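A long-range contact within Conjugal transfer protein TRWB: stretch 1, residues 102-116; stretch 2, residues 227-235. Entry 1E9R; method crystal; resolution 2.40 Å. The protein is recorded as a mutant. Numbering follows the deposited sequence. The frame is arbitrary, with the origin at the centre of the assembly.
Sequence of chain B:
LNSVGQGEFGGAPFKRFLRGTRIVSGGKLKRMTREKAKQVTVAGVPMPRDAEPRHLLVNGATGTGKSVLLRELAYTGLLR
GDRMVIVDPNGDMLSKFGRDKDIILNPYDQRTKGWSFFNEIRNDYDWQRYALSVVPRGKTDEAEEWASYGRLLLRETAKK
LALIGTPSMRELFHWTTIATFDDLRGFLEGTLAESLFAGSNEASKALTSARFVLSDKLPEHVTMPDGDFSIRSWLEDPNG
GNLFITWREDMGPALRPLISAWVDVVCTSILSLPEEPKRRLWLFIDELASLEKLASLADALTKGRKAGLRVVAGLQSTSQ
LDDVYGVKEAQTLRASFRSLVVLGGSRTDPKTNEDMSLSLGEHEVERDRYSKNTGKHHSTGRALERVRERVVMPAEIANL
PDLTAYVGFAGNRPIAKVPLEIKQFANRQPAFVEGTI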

# COMPACT_ATOMS: atom_id res chain seq x y z
N ASP B 102 44.12 12.10 -21.44
CA ASP B 102 42.81 11.71 -20.94
C ASP B 102 41.76 11.49 -22.03
O ASP B 102 41.88 12.01 -23.14
CB ASP B 102 42.31 12.72 -19.91
CG ASP B 102 43.19 12.77 -18.68
OD1 ASP B 102 43.73 11.71 -18.29
OD2 ASP B 102 43.34 13.86 -18.08
N ILE B 103 40.74 10.72 -21.67
CA ILE B 103 39.64 10.34 -22.55
C ILE B 103 38.35 11.15 -22.32
O ILE B 103 38.08 11.60 -21.21
CB ILE B 103 39.28 8.86 -22.35
CG1 ILE B 103 40.54 8.00 -22.45
CG2 ILE B 103 38.29 8.42 -23.40
CD1 ILE B 103 41.21 8.06 -23.79
N ILE B 104 37.57 11.31 -23.39
CA ILE B 104 36.29 12.00 -23.32
C ILE B 104 35.24 11.16 -24.03
O ILE B 104 35.47 10.62 -25.12
CB ILE B 104 36.32 13.39 -24.03
CG1 ILE B 104 37.23 14.35 -23.29
CG2 ILE B 104 34.91 13.96 -24.07
CD1 ILE B 104 37.32 15.73 -23.94
N LEU B 105 34.08 11.03 -23.40
CA LEU B 105 32.96 10.31 -23.98
C LEU B 105 31.79 11.27 -23.92
O LEU B 105 31.26 11.56 -22.85
CB LEU B 105 32.64 9.03 -23.21
CG LEU B 105 33.52 7.83 -23.58
CD1 LEU B 105 33.01 6.61 -22.84
CD2 LEU B 105 33.50 7.59 -25.08
N ASN B 106 31.43 11.78 -25.09
CA ASN B 106 30.35 12.73 -25.24
C ASN B 106 30.08 12.71 -26.74
O ASN B 106 30.89 13.21 -27.51
CB ASN B 106 30.82 14.13 -24.83
CG ASN B 106 29.73 15.17 -24.98
OD1 ASN B 106 28.85 15.05 -25.82
ND2 ASN B 106 29.81 16.22 -24.16
N PRO B 107 28.94 12.13 -27.16
CA PRO B 107 28.59 12.05 -28.59
C PRO B 107 28.65 13.34 -29.41
O PRO B 107 28.82 13.29 -30.63
CB PRO B 107 27.20 11.41 -28.57
CG PRO B 107 26.64 11.81 -27.25
CD PRO B 107 27.82 11.65 -26.33
N TYR B 108 28.54 14.49 -28.74
CA TYR B 108 28.55 15.77 -29.43
C TYR B 108 29.81 16.63 -29.23
O TYR B 108 29.82 17.82 -29.54
CB TYR B 108 27.30 16.57 -29.02
CG TYR B 108 26.00 15.82 -29.28
CD1 TYR B 108 25.53 14.83 -28.39
CD2 TYR B 108 25.23 16.08 -30.41
CE1 TYR B 108 24.33 14.14 -28.63
CE2 TYR B 108 24.04 15.39 -30.66
CZ TYR B 108 23.60 14.43 -29.77
OH TYR B 108 22.43 13.76 -30.04
N ASP B 109 30.87 16.01 -28.73
CA ASP B 109 32.11 16.73 -28.53
C ASP B 109 33.11 16.20 -29.55
O ASP B 109 33.25 14.99 -29.75
CB ASP B 109 32.62 16.51 -27.10
CG ASP B 109 33.76 17.45 -26.74
OD1 ASP B 109 34.85 17.31 -27.32
OD2 ASP B 109 33.56 18.33 -25.88
N GLN B 110 33.78 17.14 -30.21
CA GLN B 110 34.77 16.86 -31.24
C GLN B 110 35.84 15.89 -30.76
O GLN B 110 36.34 15.05 -31.52
CB GLN B 110 35.42 18.19 -31.64
CG GLN B 110 36.41 18.13 -32.79
CD GLN B 110 35.75 17.80 -34.10
OE1 GLN B 110 35.57 16.63 -34.45
NE2 GLN B 110 35.35 18.84 -34.84
N ARG B 111 36.19 16.02 -29.48
CA ARG B 111 37.23 15.21 -28.85
C ARG B 111 36.84 13.81 -28.39
O ARG B 111 37.70 13.02 -28.02
CB ARG B 111 37.81 16.00 -27.67
CG ARG B 111 38.36 17.38 -28.02
CD ARG B 111 38.53 18.22 -26.77
NE ARG B 111 37.23 18.56 -26.18
CZ ARG B 111 37.07 19.32 -25.10
NH1 ARG B 111 38.12 19.82 -24.48
NH2 ARG B 111 35.85 19.59 -24.66
N THR B 112 35.56 13.50 -28.40
CA THR B 112 35.12 12.18 -27.94
C THR B 112 35.78 11.02 -28.67
O THR B 112 36.14 11.14 -29.84
CB THR B 112 33.60 11.99 -28.11
OG1 THR B 112 33.22 10.72 -27.57
CG2 THR B 112 33.21 12.01 -29.58
N LYS B 113 35.93 9.90 -27.99
CA LYS B 113 36.50 8.71 -28.62
C LYS B 113 35.33 8.06 -29.35
O LYS B 113 34.16 8.39 -29.09
CB LYS B 113 37.04 7.75 -27.56
CG LYS B 113 38.03 8.36 -26.60
CD LYS B 113 39.39 8.57 -27.23
CE LYS B 113 39.99 7.25 -27.67
NZ LYS B 113 41.35 7.44 -28.28
N GLY B 114 35.63 7.14 -30.27
CA GLY B 114 34.58 6.45 -31.01
C GLY B 114 34.20 5.22 -30.21
O GLY B 114 35.08 4.58 -29.65
N TRP B 115 32.91 4.88 -30.15
CA TRP B 115 32.50 3.73 -29.35
C TRP B 115 31.11 3.18 -29.63
O TRP B 115 30.24 3.90 -30.14
CB TRP B 115 32.59 4.12 -27.86
CG TRP B 115 32.14 3.06 -26.88
CD1 TRP B 115 32.91 2.12 -26.27
CD2 TRP B 115 30.80 2.85 -26.40
NE1 TRP B 115 32.15 1.34 -25.43
CE2 TRP B 115 30.85 1.77 -25.49
CE3 TRP B 115 29.57 3.48 -26.64
CZ2 TRP B 115 29.71 1.30 -24.82
CZ3 TRP B 115 28.43 3.01 -25.98
CH2 TRP B 115 28.52 1.93 -25.08
N SER B 116 30.91 1.91 -29.29
CA SER B 116 29.63 1.21 -29.42
C SER B 116 29.82 0.06 -28.46
O SER B 116 30.95 -0.38 -28.27
CB SER B 116 29.40 0.66 -30.82
OG SER B 116 29.97 -0.64 -30.95
N GLY B 227 33.93 4.18 -33.33
CA GLY B 227 35.37 4.04 -33.22
C GLY B 227 35.63 2.70 -32.58
O GLY B 227 34.71 1.89 -32.44
N ASP B 228 36.88 2.45 -32.20
CA ASP B 228 37.23 1.17 -31.59
C ASP B 228 37.61 1.29 -30.12
O ASP B 228 38.17 0.35 -29.55
CB ASP B 228 38.35 0.49 -32.39
CG ASP B 228 39.55 1.40 -32.59
OD1 ASP B 228 39.58 2.52 -32.02
OD2 ASP B 228 40.47 0.99 -33.34
N PHE B 229 37.30 2.42 -29.51
CA PHE B 229 37.62 2.60 -28.10
C PHE B 229 36.85 1.61 -27.24
O PHE B 229 35.64 1.46 -27.39
CB PHE B 229 37.30 4.02 -27.65
CG PHE B 229 37.56 4.23 -26.19
CD1 PHE B 229 38.85 4.19 -25.69
CD2 PHE B 229 36.50 4.43 -25.30
CE1 PHE B 229 39.10 4.34 -24.32
CE2 PHE B 229 36.75 4.58 -23.93
CZ PHE B 229 38.04 4.53 -23.44
N SER B 230 37.57 0.93 -26.34
CA SER B 230 36.97 -0.05 -25.43
C SER B 230 37.21 0.36 -23.99
O SER B 230 38.36 0.48 -23.57
CB SER B 230 37.56 -1.44 -25.66
OG SER B 230 37.14 -2.33 -24.64
N ILE B 231 36.14 0.57 -23.24
CA ILE B 231 36.26 0.95 -21.84
C ILE B 231 36.99 -0.16 -21.07
O ILE B 231 37.77 0.13 -20.17
CB ILE B 231 34.87 1.19 -21.21
CG1 ILE B 231 34.22 2.41 -21.87
CG2 ILE B 231 35.01 1.40 -19.71
CD1 ILE B 231 32.78 2.64 -21.44
N ARG B 232 36.76 -1.41 -21.45
CA ARG B 232 37.40 -2.55 -20.79
C ARG B 232 38.91 -2.48 -20.99
O ARG B 232 39.69 -2.63 -20.04
CB ARG B 232 36.89 -3.87 -21.36
CG ARG B 232 35.44 -4.11 -21.11
CD ARG B 232 35.03 -5.49 -21.58
NE ARG B 232 35.56 -6.55 -20.74
CZ ARG B 232 35.23 -7.83 -20.87
NH1 ARG B 232 34.36 -8.19 -21.80
NH2 ARG B 232 35.75 -8.74 -20.06
N SER B 233 39.32 -2.28 -22.23
CA SER B 233 40.73 -2.19 -22.58
C SER B 233 41.35 -0.97 -21.90
O SER B 233 42.48 -1.02 -21.43
CB SER B 233 40.90 -2.08 -24.09
OG SER B 233 40.39 -3.24 -24.74
N TRP B 234 40.60 0.13 -21.86
CA TRP B 234 41.08 1.34 -21.22
C TRP B 234 41.37 1.09 -19.73
O TRP B 234 42.39 1.52 -19.20
CB TRP B 234 40.03 2.44 -21.35
CG TRP B 234 40.39 3.69 -20.63
CD1 TRP B 234 41.30 4.63 -21.02
CD2 TRP B 234 39.88 4.13 -19.36
NE1 TRP B 234 41.39 5.63 -20.08
CE2 TRP B 234 40.53 5.35 -19.05
CE3 TRP B 234 38.94 3.61 -18.45
CZ2 TRP B 234 40.27 6.06 -17.86
CZ3 TRP B 234 38.68 4.32 -17.28
CH2 TRP B 234 39.35 5.53 -16.99
N LEU B 235 40.46 0.39 -19.06
CA LEU B 235 40.65 0.10 -17.64
C LEU B 235 41.92 -0.69 -17.40
O LEU B 235 42.63 -0.46 -16.43
CB LEU B 235 39.45 -0.67 -17.09
CG LEU B 235 38.17 0.14 -16.90
CD1 LEU B 235 37.03 -0.79 -16.50
CD2 LEU B 235 38.39 1.20 -15.84

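Distant segments of a chain often pack by a simple rule: one large side chain supplies the bump, and the other segment, folded back on itself, supplies the hollow. The contact in TRWB between residues 102-116 and 227-235 illustrates it well. The bump is Phe 229, whose CA-to-CB bond points toward the first stretch and which has more area covered across the contact than any other residue.

The hollow is made by two runs of the first stretch brought side by side. Strand 103-105 leads into two successive type I turns, from Asn 106 to Asp 109 and from Asp 109 to Thr 112, after which Lys 113 N donates to Ile 104 O at 3.0 Å. Within the loop, Arg 111 and Asp 109 form a salt bridge (NH2 to OD2, 2.9 Å), and Thr 112 OG1 accepts from Asn 106 N at 3.2 Å. None of these loop residues touches the second stretch; their bonds hold the fold that sets Ile 103 and Leu 105 near Lys 113, Gly 114 and Trp 115.

Into this hollow goes the phenyl ring. Ile 103 CG2 and Lys 113 CG lie over one face, the former 4.3 Å from the centroid of the Phe 229 ring and 26° off its normal, a CH-pi contact. For Lys 113 it is the aliphatic part of the chain that serves as wall, with its CB 3.7 Å from Phe 229 CB. Leu 105 CD2 approaches Phe 229 CD2 more loosely, at 4.4 Å.

The strand's alternation explains how it contributes: Ile 103 and Leu 105 point toward the second stretch, while Ile 104 points away. Each of the two also reaches the helix that begins at Ile 231. Ile 103 CG1 lies 3.7 Å from Trp 234 CD1, and Leu 105 CD1 lies 4.2 Å from Ile 231 CD1. Ser 230 caps that helix, its OG accepting from Ser 233 N at 3.3 Å.

Backbone fit completes the match. Phe 229 N donates to Gly 114 O at 3.1 Å, with an angle of 136°, the single hydrogen bond across the contact. Nearby, the CA atoms of Gly 114 and Gly 227 come within 3.4 Å, an approach that leaves no space for a side chain: an ideal CB on Gly 114 would sit 2.2 Å from Gly 227 CA. Finally, the indole of Trp 115 presents its edge to the backbone, CD1 lying 3.0 Å from Phe 229 O.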